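Local coordinates for protein beta-fructofuranosidase (Bifidobacterium adolescentis, PDB 6NOB) that probably cleaves terminal beta-fructofuranoside units from sucrose and related sugars by hydrolysis, at residues G192-G197 against L221-E226; L363-H368 against R406-D411; D510-A515 against E615-S620. One frame throughout, in Å; residues are numbered along the deposited sequence.

Interaction 1 of 3, residues G192-G197 against L221-E226; sequences GGAFSG and LTRHLE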
loop_
_atom_site.group_PDB
_atom_site.type_symbol
_atom_site.label_atom_id
_atom_site.label_comp_id
_atom_site.label_asym_id
_atom_site.label_seq_id
_atom_site.Cartn_x
_atom_site.Cartn_y
_atom_site.Cartn_z
ATOM N N GLY A 192 -15.280 -5.962 -9.230
ATOM C CA GLY A 192 -14.514 -6.660 -8.213
ATOM C C GLY A 192 -13.080 -6.942 -8.616
ATOM O O GLY A 192 -12.370 -6.036 -9.061
ATOM N N GLY A 193 -12.631 -8.192 -8.452
ATOM C CA GLY A 193 -11.326 -8.609 -8.915
ATOM C C GLY A 193 -10.541 -9.302 -7.820
ATOM O O GLY A 193 -11.099 -9.773 -6.823
ATOM N N ALA A 194 -9.226 -9.367 -8.015
ATOM C CA ALA A 194 -8.318 -9.989 -7.053
ATOM C C ALA A 194 -7.930 -8.943 -6.015
ATOM O O ALA A 194 -7.000 -8.161 -6.224
ATOM C CB ALA A 194 -7.092 -10.556 -7.761
ATOM N N PHE A 195 -8.641 -8.928 -4.891
ATOM C CA PHE A 195 -8.401 -7.943 -3.844
ATOM C C PHE A 195 -7.158 -8.328 -3.037
ATOM O O PHE A 195 -6.422 -9.259 -3.376
ATOM C CB PHE A 195 -9.637 -7.791 -2.962
ATOM C CG PHE A 195 -10.661 -6.832 -3.512
ATOM C CD1 PHE A 195 -10.695 -6.531 -4.865
ATOM C CD2 PHE A 195 -11.578 -6.224 -2.672
ATOM C CE1 PHE A 195 -11.633 -5.652 -5.372
ATOM C CE2 PHE A 195 -12.515 -5.338 -3.171
ATOM C CZ PHE A 195 -12.545 -5.053 -4.524
ATOM N N SER A 196 -6.928 -7.609 -1.942
ATOM C CA SER A 196 -5.662 -7.676 -1.229
ATOM C C SER A 196 -5.447 -9.056 -0.610
ATOM O O SER A 196 -6.392 -9.816 -0.367
ATOM C CB SER A 196 -5.615 -6.596 -0.151
ATOM O OG SER A 196 -5.362 -5.331 -0.735
ATOM N N GLY A 197 -4.175 -9.379 -0.363
ATOM C CA GLY A 197 -3.806 -10.665 0.203
ATOM C C GLY A 197 -2.407 -10.650 0.781
ATOM O O GLY A 197 -1.637 -9.707 0.584
ATOM N N LEU A 221 -5.665 -14.479 -0.531
ATOM C CA LEU A 221 -6.193 -13.201 -0.987
ATOM C C LEU A 221 -7.714 -13.228 -0.985
ATOM O O LEU A 221 -8.347 -14.279 -0.854
ATOM C CB LEU A 221 -5.678 -12.846 -2.387
ATOM C CG LEU A 221 -6.164 -13.742 -3.529
ATOM C CD1 LEU A 221 -6.518 -12.906 -4.750
ATOM C CD2 LEU A 221 -5.112 -14.782 -3.878
ATOM N N THR A 222 -8.297 -12.042 -1.142
ATOM C CA THR A 222 -9.738 -11.872 -1.238
ATOM C C THR A 222 -10.151 -11.771 -2.699
ATOM O O THR A 222 -9.532 -11.034 -3.474
ATOM C CB THR A 222 -10.195 -10.617 -0.490
ATOM O OG1 THR A 222 -9.971 -10.790 0.912
ATOM C CG2 THR A 222 -11.679 -10.350 -0.739
ATOM N N ARG A 223 -11.183 -12.520 -3.070
ATOM C CA ARG A 223 -11.883 -12.321 -4.330
ATOM C C ARG A 223 -13.156 -11.537 -4.044
ATOM O O ARG A 223 -13.891 -11.864 -3.107
ATOM C CB ARG A 223 -12.216 -13.652 -5.005
ATOM C CG ARG A 223 -11.047 -14.292 -5.733
ATOM C CD ARG A 223 -10.776 -13.593 -7.054
ATOM N NE ARG A 223 -9.536 -14.054 -7.669
ATOM C CZ ARG A 223 -8.997 -13.514 -8.756
ATOM N NH1 ARG A 223 -9.591 -12.490 -9.350
ATOM N NH2 ARG A 223 -7.862 -13.996 -9.246
ATOM N N HIS A 224 -13.401 -10.500 -4.839
ATOM C CA HIS A 224 -14.530 -9.602 -4.645
ATOM C C HIS A 224 -15.451 -9.685 -5.853
ATOM O O HIS A 224 -14.989 -9.612 -6.998
ATOM C CB HIS A 224 -14.049 -8.164 -4.436
ATOM C CG HIS A 224 -15.147 -7.183 -4.159
ATOM N ND1 HIS A 224 -15.429 -6.722 -2.891
ATOM C CD2 HIS A 224 -16.016 -6.557 -4.988
ATOM C CE1 HIS A 224 -16.431 -5.862 -2.949
ATOM N NE2 HIS A 224 -16.806 -5.745 -4.210
ATOM N N LEU A 225 -16.746 -9.848 -5.591
ATOM C CA LEU A 225 -17.774 -9.838 -6.625
ATOM C C LEU A 225 -18.936 -9.000 -6.121
ATOM O O LEU A 225 -19.472 -9.271 -5.042
ATOM C CB LEU A 225 -18.239 -11.256 -6.963
ATOM C CG LEU A 225 -19.540 -11.361 -7.756
ATOM C CD1 LEU A 225 -19.365 -10.798 -9.161
ATOM C CD2 LEU A 225 -20.013 -12.805 -7.802
ATOM N N GLU A 226 -19.325 -7.990 -6.897
ATOM C CA GLU A 226 -20.350 -7.051 -6.459
ATOM C C GLU A 226 -21.165 -6.576 -7.653
ATOM O O GLU A 226 -20.599 -6.194 -8.680
ATOM C CB GLU A 226 -19.721 -5.851 -5.744
ATOM C CG GLU A 226 -20.692 -4.715 -5.469
ATOM C CD GLU A 226 -20.043 -3.559 -4.734
ATOM O OE1 GLU A 226 -18.819 -3.621 -4.492
ATOM O OE2 GLU A 226 -20.755 -2.587 -4.403
#
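The beta bulge of F195 and S196 opposite T222 joins two neighbouring strands of a four-stranded antiparallel sheet, one blade of the five-bladed propeller common to GH32 enzymes. G193 and H224 pair through two backbone hydrogen bonds. The chain then turns a corner at A194, and the register slips by one opposite T222, whose O accepts from F195 N at 2.7 Å while its N donates to S196 O. F195 CG lies anti to the carbonyl carbon (chi1 -84°), and the ring lies against H224, whose CB stands over its centre, 3.3 Å from the centroid of F195. The imidazole is nearly parallel to it, planes 16° apart, but slid aside. An alanine in place of F195 would probably open a gap over H224 CB and leave one side of the imidazole without its aromatic cover. H224 is held by bonds at both nitrogens: NE2 to E226 OE1 at 2.9 Å, and ND1 to the carboxylate of E236. G192 suits only glycine: its backbone angles would jam a CB against the preceding carbonyl, and a CB would also run into H224 O. On the face carrying A194, the guanidinium of R223, salt-bridged to E252, takes A194 CB over one face, 3.5 Å from R223 NH1.

Interaction 2 of 3, residues L363-H368 against R406-D411; sequences LADFGH and RWYAGD
The ring of Y408 has the methyl CD2 of L363 over one face and the carboxylate oxygen OD2 of D365 at its edge, close to the ring plane. L363 CD2 sits 3.7 Å from the Y408 centroid in a CH-pi contact, shifted toward the CD1 side. Beside it, H368 turns its ring edge to the guanidinium of R406, so that H368 CE1 rests over one face of that group, 3.5 Å from R406 NE, with the planes 63° apart. D365 joins Y408 to H368. Its CG is anti to the backbone N (chi1 -165°), and OD2 takes two donors from opposite faces of the carboxylate plane: Y408 OH at 2.5 Å, coming from above that plane, and H368 ND1 at 3.0 Å, on the syn side. The carboxylate stands almost perpendicular to the tyrosine ring, at 86°. Two bonds on one buried oxygen, with R406 NE 4.8 Å from D365 OD2, would tend to favour the charged carboxylate. Y408 OH also bonds Y374 OH, H368 NE2 bonds T316 OG1, and R406 makes a cation-pi contact with W428. Backbones play no part in the join: the axes of strands 363-365 and 406-411 stay 10.4 Å apart, so side chains alone bridge two separate sheets. Strand 357-365 belongs to one and strand 405-415 to the next, probably successive blades of the propeller, while strands 385-396 and 418-428 pack around the pair through A388 and L392, and through V423 and S426.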
loop_
_atom_site.group_PDB
_atom_site.type_symbol
_atom_site.label_atom_id
_atom_site.label_comp_id
_atom_site.label_asym_id
_atom_site.label_seq_id
_atom_site.Cartn_x
_atom_site.Cartn_y
_atom_site.Cartn_z
ATOM N N LEU A 363 -10.316 -9.358 17.902
ATOM C CA LEU A 363 -10.332 -7.948 18.260
ATOM C C LEU A 363 -11.579 -7.291 17.688
ATOM O O LEU A 363 -11.947 -7.537 16.536
ATOM C CB LEU A 363 -9.078 -7.228 17.746
ATOM C CG LEU A 363 -8.996 -5.726 18.030
ATOM C CD1 LEU A 363 -8.837 -5.480 19.520
ATOM C CD2 LEU A 363 -7.857 -5.078 17.253
ATOM N N ALA A 364 -12.227 -6.466 18.504
ATOM C CA ALA A 364 -13.310 -5.600 18.060
ATOM C C ALA A 364 -13.054 -4.209 18.617
ATOM O O ALA A 364 -12.726 -4.065 19.800
ATOM C CB ALA A 364 -14.678 -6.123 18.515
ATOM N N ASP A 365 -13.190 -3.190 17.771
ATOM C CA ASP A 365 -12.888 -1.811 18.154
ATOM C C ASP A 365 -14.196 -1.120 18.527
ATOM O O ASP A 365 -14.843 -0.486 17.694
ATOM C CB ASP A 365 -12.166 -1.080 17.027
ATOM C CG ASP A 365 -11.508 0.210 17.492
ATOM O OD1 ASP A 365 -11.901 0.739 18.555
ATOM O OD2 ASP A 365 -10.602 0.704 16.788
ATOM N N PHE A 366 -14.582 -1.237 19.799
ATOM C CA PHE A 366 -15.781 -0.554 20.266
ATOM C C PHE A 366 -15.542 0.926 20.520
ATOM O O PHE A 366 -16.499 1.707 20.492
ATOM C CB PHE A 366 -16.322 -1.223 21.530
ATOM C CG PHE A 366 -17.350 -2.277 21.251
ATOM C CD1 PHE A 366 -16.965 -3.576 20.953
ATOM C CD2 PHE A 366 -18.702 -1.968 21.260
ATOM C CE1 PHE A 366 -17.909 -4.549 20.683
ATOM C CE2 PHE A 366 -19.651 -2.935 20.991
ATOM C CZ PHE A 366 -19.254 -4.227 20.703
ATOM N N GLY A 367 -14.292 1.330 20.759
ATOM C CA GLY A 367 -13.991 2.748 20.823
ATOM C C GLY A 367 -14.295 3.462 19.522
ATOM O O GLY A 367 -14.626 4.651 19.523
ATOM N N HIS A 368 -14.202 2.752 18.403
ATOM C CA HIS A 368 -14.500 3.293 17.083
ATOM C C HIS A 368 -15.599 2.485 16.404
ATOM O O HIS A 368 -15.530 2.181 15.211
ATOM C CB HIS A 368 -13.240 3.337 16.222
ATOM C CG HIS A 368 -12.142 4.164 16.812
ATOM N ND1 HIS A 368 -11.020 3.609 17.393
ATOM C CD2 HIS A 368 -12.001 5.506 16.929
ATOM C CE1 HIS A 368 -10.234 4.574 17.833
ATOM N NE2 HIS A 368 -10.805 5.735 17.564
ATOM N N ARG A 406 -4.956 2.052 12.783
ATOM C CA ARG A 406 -4.752 1.956 14.222
ATOM C C ARG A 406 -3.965 0.698 14.567
ATOM O O ARG A 406 -4.179 -0.362 13.968
ATOM C CB ARG A 406 -6.096 1.945 14.960
ATOM C CG ARG A 406 -5.990 2.146 16.456
ATOM C CD ARG A 406 -7.242 2.801 17.027
ATOM N NE ARG A 406 -6.991 3.366 18.350
ATOM C CZ ARG A 406 -6.510 4.587 18.562
ATOM N NH1 ARG A 406 -6.231 5.378 17.534
ATOM N NH2 ARG A 406 -6.305 5.018 19.802
ATOM N N TRP A 407 -3.057 0.814 15.535
ATOM C CA TRP A 407 -2.381 -0.342 16.106
ATOM C C TRP A 407 -2.859 -0.573 17.535
ATOM O O TRP A 407 -3.201 0.368 18.256
ATOM C CB TRP A 407 -0.850 -0.191 16.078
ATOM C CG TRP A 407 -0.284 0.976 16.851
ATOM C CD1 TRP A 407 0.105 2.181 16.341
ATOM C CD2 TRP A 407 -0.016 1.036 18.262
ATOM N NE1 TRP A 407 0.585 2.989 17.343
ATOM C CE2 TRP A 407 0.521 2.311 18.531
ATOM C CE3 TRP A 407 -0.187 0.139 19.323
ATOM C CZ2 TRP A 407 0.892 2.711 19.816
ATOM C CZ3 TRP A 407 0.179 0.542 20.600
ATOM C CH2 TRP A 407 0.712 1.817 20.834
ATOM N N TYR A 408 -2.883 -1.844 17.931
ATOM C CA TYR A 408 -3.327 -2.255 19.260
ATOM C C TYR A 408 -2.319 -3.256 19.802
ATOM O O TYR A 408 -2.064 -4.282 19.164
ATOM C CB TYR A 408 -4.724 -2.888 19.221
ATOM C CG TYR A 408 -5.736 -2.207 18.320
ATOM C CD1 TYR A 408 -5.681 -2.352 16.938
ATOM C CD2 TYR A 408 -6.768 -1.445 18.856
ATOM C CE1 TYR A 408 -6.607 -1.742 16.119
ATOM C CE2 TYR A 408 -7.702 -0.832 18.043
ATOM C CZ TYR A 408 -7.618 -0.984 16.676
ATOM O OH TYR A 408 -8.546 -0.376 15.860
ATOM N N ALA A 409 -1.758 -2.975 20.976
ATOM C CA ALA A 409 -0.719 -3.807 21.565
ATOM C C ALA A 409 -1.188 -4.377 22.897
ATOM O O ALA A 409 -1.829 -3.680 23.690
ATOM C CB ALA A 409 0.579 -3.014 21.763
ATOM N N GLY A 410 -0.861 -5.639 23.140
ATOM C CA GLY A 410 -1.271 -6.276 24.376
ATOM C C GLY A 410 -0.876 -7.735 24.411
ATOM O O GLY A 410 0.054 -8.160 23.724
ATOM N N ASP A 411 -1.598 -8.501 25.224
ATOM C CA ASP A 411 -1.334 -9.920 25.418
ATOM C C ASP A 411 -2.456 -10.741 24.800
ATOM O O ASP A 411 -3.636 -10.499 25.080
ATOM C CB ASP A 411 -1.199 -10.254 26.905
ATOM C CG ASP A 411 -0.257 -9.316 27.630
ATOM O OD1 ASP A 411 0.758 -8.905 27.029
ATOM O OD2 ASP A 411 -0.532 -8.986 28.802
#

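Interaction 3 of 3, residues D510-A515 against E615-S620; sequences DMVVTA and ELRIAS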
loop_
_atom_site.group_PDB
_atom_site.type_symbol
_atom_site.label_atom_id
_atom_site.label_comp_id
_atom_site.label_asym_id
_atom_site.label_seq_id
_atom_site.Cartn_x
_atom_site.Cartn_y
_atom_site.Cartn_z
ATOM N N ASP A 510 17.136 32.081 11.095
ATOM C CA ASP A 510 16.694 30.928 10.325
ATOM C C ASP A 510 17.896 30.120 9.858
ATOM O O ASP A 510 18.905 30.680 9.420
ATOM C CB ASP A 510 15.871 31.369 9.111
ATOM C CG ASP A 510 14.401 31.553 9.432
ATOM O OD1 ASP A 510 14.008 31.330 10.595
ATOM O OD2 ASP A 510 13.634 31.917 8.517
ATOM N N MET A 511 17.785 28.801 9.961
ATOM C CA MET A 511 18.731 27.886 9.336
ATOM C C MET A 511 18.130 27.410 8.021
ATOM O O MET A 511 16.987 26.942 7.991
ATOM C CB MET A 511 19.045 26.701 10.250
ATOM C CG MET A 511 19.647 27.099 11.591
ATOM S SD MET A 511 20.164 25.687 12.586
ATOM C CE MET A 511 20.716 26.506 14.083
ATOM N N VAL A 512 18.890 27.546 6.936
ATOM C CA VAL A 512 18.384 27.315 5.588
ATOM C C VAL A 512 19.249 26.262 4.910
ATOM O O VAL A 512 20.483 26.325 4.974
ATOM C CB VAL A 512 18.356 28.617 4.763
ATOM C CG1 VAL A 512 17.842 28.349 3.357
ATOM C CG2 VAL A 512 17.497 29.667 5.455
ATOM N N VAL A 513 18.598 25.297 4.264
ATOM C CA VAL A 513 19.261 24.264 3.477
ATOM C C VAL A 513 18.585 24.210 2.114
ATOM O O VAL A 513 17.366 24.013 2.032
ATOM C CB VAL A 513 19.205 22.887 4.161
ATOM C CG1 VAL A 513 19.636 21.796 3.192
ATOM C CG2 VAL A 513 20.081 22.872 5.402
ATOM N N THR A 514 19.366 24.388 1.051
ATOM C CA THR A 514 18.848 24.247 -0.304
ATOM C C THR A 514 18.834 22.775 -0.697
ATOM O O THR A 514 19.845 22.080 -0.565
ATOM C CB THR A 514 19.688 25.053 -1.295
ATOM O OG1 THR A 514 19.671 26.437 -0.924
ATOM C CG2 THR A 514 19.133 24.911 -2.705
ATOM N N ALA A 515 17.685 22.303 -1.179
ATOM C CA ALA A 515 17.510 20.891 -1.482
ATOM C C ALA A 515 17.558 20.671 -2.985
ATOM O O ALA A 515 16.607 21.051 -3.685
ATOM C CB ALA A 515 16.186 20.386 -0.916
ATOM N N GLU A 615 13.742 23.759 -0.459
ATOM C CA GLU A 615 14.388 24.493 0.621
ATOM C C GLU A 615 13.821 24.031 1.956
ATOM O O GLU A 615 12.608 23.863 2.098
ATOM C CB GLU A 615 14.204 26.007 0.461
ATOM C CG GLU A 615 14.451 26.809 1.734
ATOM C CD GLU A 615 14.697 28.285 1.466
ATOM O OE1 GLU A 615 15.702 28.610 0.797
ATOM O OE2 GLU A 615 13.892 29.120 1.931
ATOM N N LEU A 616 14.712 23.826 2.922
ATOM C CA LEU A 616 14.349 23.502 4.295
ATOM C C LEU A 616 14.708 24.680 5.187
ATOM O O LEU A 616 15.834 25.185 5.130
ATOM C CB LEU A 616 15.068 22.239 4.772
ATOM C CG LEU A 616 15.007 21.953 6.271
ATOM C CD1 LEU A 616 13.584 21.607 6.695
ATOM C CD2 LEU A 616 15.972 20.839 6.642
ATOM N N ARG A 617 13.755 25.117 6.007
ATOM C CA ARG A 617 13.929 26.283 6.861
ATOM C C ARG A 617 13.593 25.892 8.291
ATOM O O ARG A 617 12.536 25.305 8.542
ATOM C CB ARG A 617 13.046 27.444 6.389
ATOM C CG ARG A 617 13.369 28.787 7.014
ATOM C CD ARG A 617 12.738 29.924 6.219
ATOM N NE ARG A 617 13.448 30.181 4.969
ATOM C CZ ARG A 617 14.335 31.158 4.800
ATOM N NH1 ARG A 617 14.625 31.976 5.804
ATOM N NH2 ARG A 617 14.933 31.317 3.627
ATOM N N ILE A 618 14.494 26.205 9.222
ATOM C CA ILE A 618 14.380 25.771 10.608
ATOM C C ILE A 618 14.554 26.978 11.519
ATOM O O ILE A 618 15.504 27.752 11.357
ATOM C CB ILE A 618 15.416 24.685 10.956
ATOM C CG1 ILE A 618 15.289 23.499 10.000
ATOM C CG2 ILE A 618 15.254 24.227 12.398
ATOM C CD1 ILE A 618 16.517 22.627 9.960
ATOM N N ALA A 619 13.640 27.131 12.473
ATOM C CA ALA A 619 13.714 28.193 13.464
ATOM C C ALA A 619 13.064 27.704 14.748
ATOM O O ALA A 619 12.103 26.931 14.718
ATOM C CB ALA A 619 13.031 29.475 12.978
ATOM N N SER A 620 13.597 28.169 15.876
ATOM C CA SER A 620 13.101 27.775 17.185
ATOM C C SER A 620 13.258 28.933 18.159
ATOM O O SER A 620 14.250 29.666 18.109
ATOM C CB SER A 620 13.841 26.537 17.710
ATOM O OG SER A 620 13.477 26.242 19.047
HETATM O O HOH W 1 17.073 27.882 -1.441
#
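M511 against I618 and V513 against L616 form the buried, regular part of this contact, where two antiparallel strands run side by side with unbroken register. Four backbone hydrogen bonds link these two hydrogen-bonded pairs, from M511 N to I618 O at 2.9 Å to L616 N to V513 O at 2.8 Å. Their side chains leave one face of the sheet, and L616 and I618 are buried against Y520, A522 and V524 of strand 519-526. M511 meets I618 through its CB; its extended chain then leads away toward I624 and V627.

The opposite face, with V512, T514, E615 and R617, is more polar and partly exposed, and the carboxylate of D510 comes in beside R617. Here R617 is the hub. A bend at chi3 (-75°) sets NE beside the glutamate, and R617 NE and NH2 both grip E615 OE2, NH2 at 3.0 Å, meeting it from above the carboxylate plane. On another edge R617 NH1 gives a straight bond of 2.9 Å (167°) to D510 OD2, on that oxygen's anti lone pair, and NH1 also has a salt bridge to D507. V512 CG2 covers one face of the guanidinium at 3.6 Å from R617 CZ, its side chain lying alongside the arginine. Solvent enters at the end of this face: a water donates to E615 OE1 at 2.7 Å and meets the hydroxyl of exposed T514.

Flanked by strands 505-507 and 532-540, the pair belongs to one sheet of a two-sheet antiparallel beta-sandwich, the C-terminal module characteristic of GH32 enzymes, with apolar side chains turned to the partner sheet and a salt-bridge network on the outer face.

Read from the N terminus, the three contacts follow one another in series, with no nesting or crossing. Interaction 1 closes first, after a short excursion of 23 residues, and pairs neighbouring strands within one sheet. Interaction 2 comes next, spanning 37 residues and linking strand 357-365 to strand 405-415 in a different sheet; its centre lies about 25 Å from that of interaction 1. Interaction 3 closes the longest loop, 99 residues, bringing strand 614-620 back beside strand 510-515. It lies about 46 Å, centre to centre, from interaction 1, across the middle of the chain. The first thus belongs to one propeller sheet, the second probably joins two blades, and the third lies within one sheet of the C-terminal sandwich.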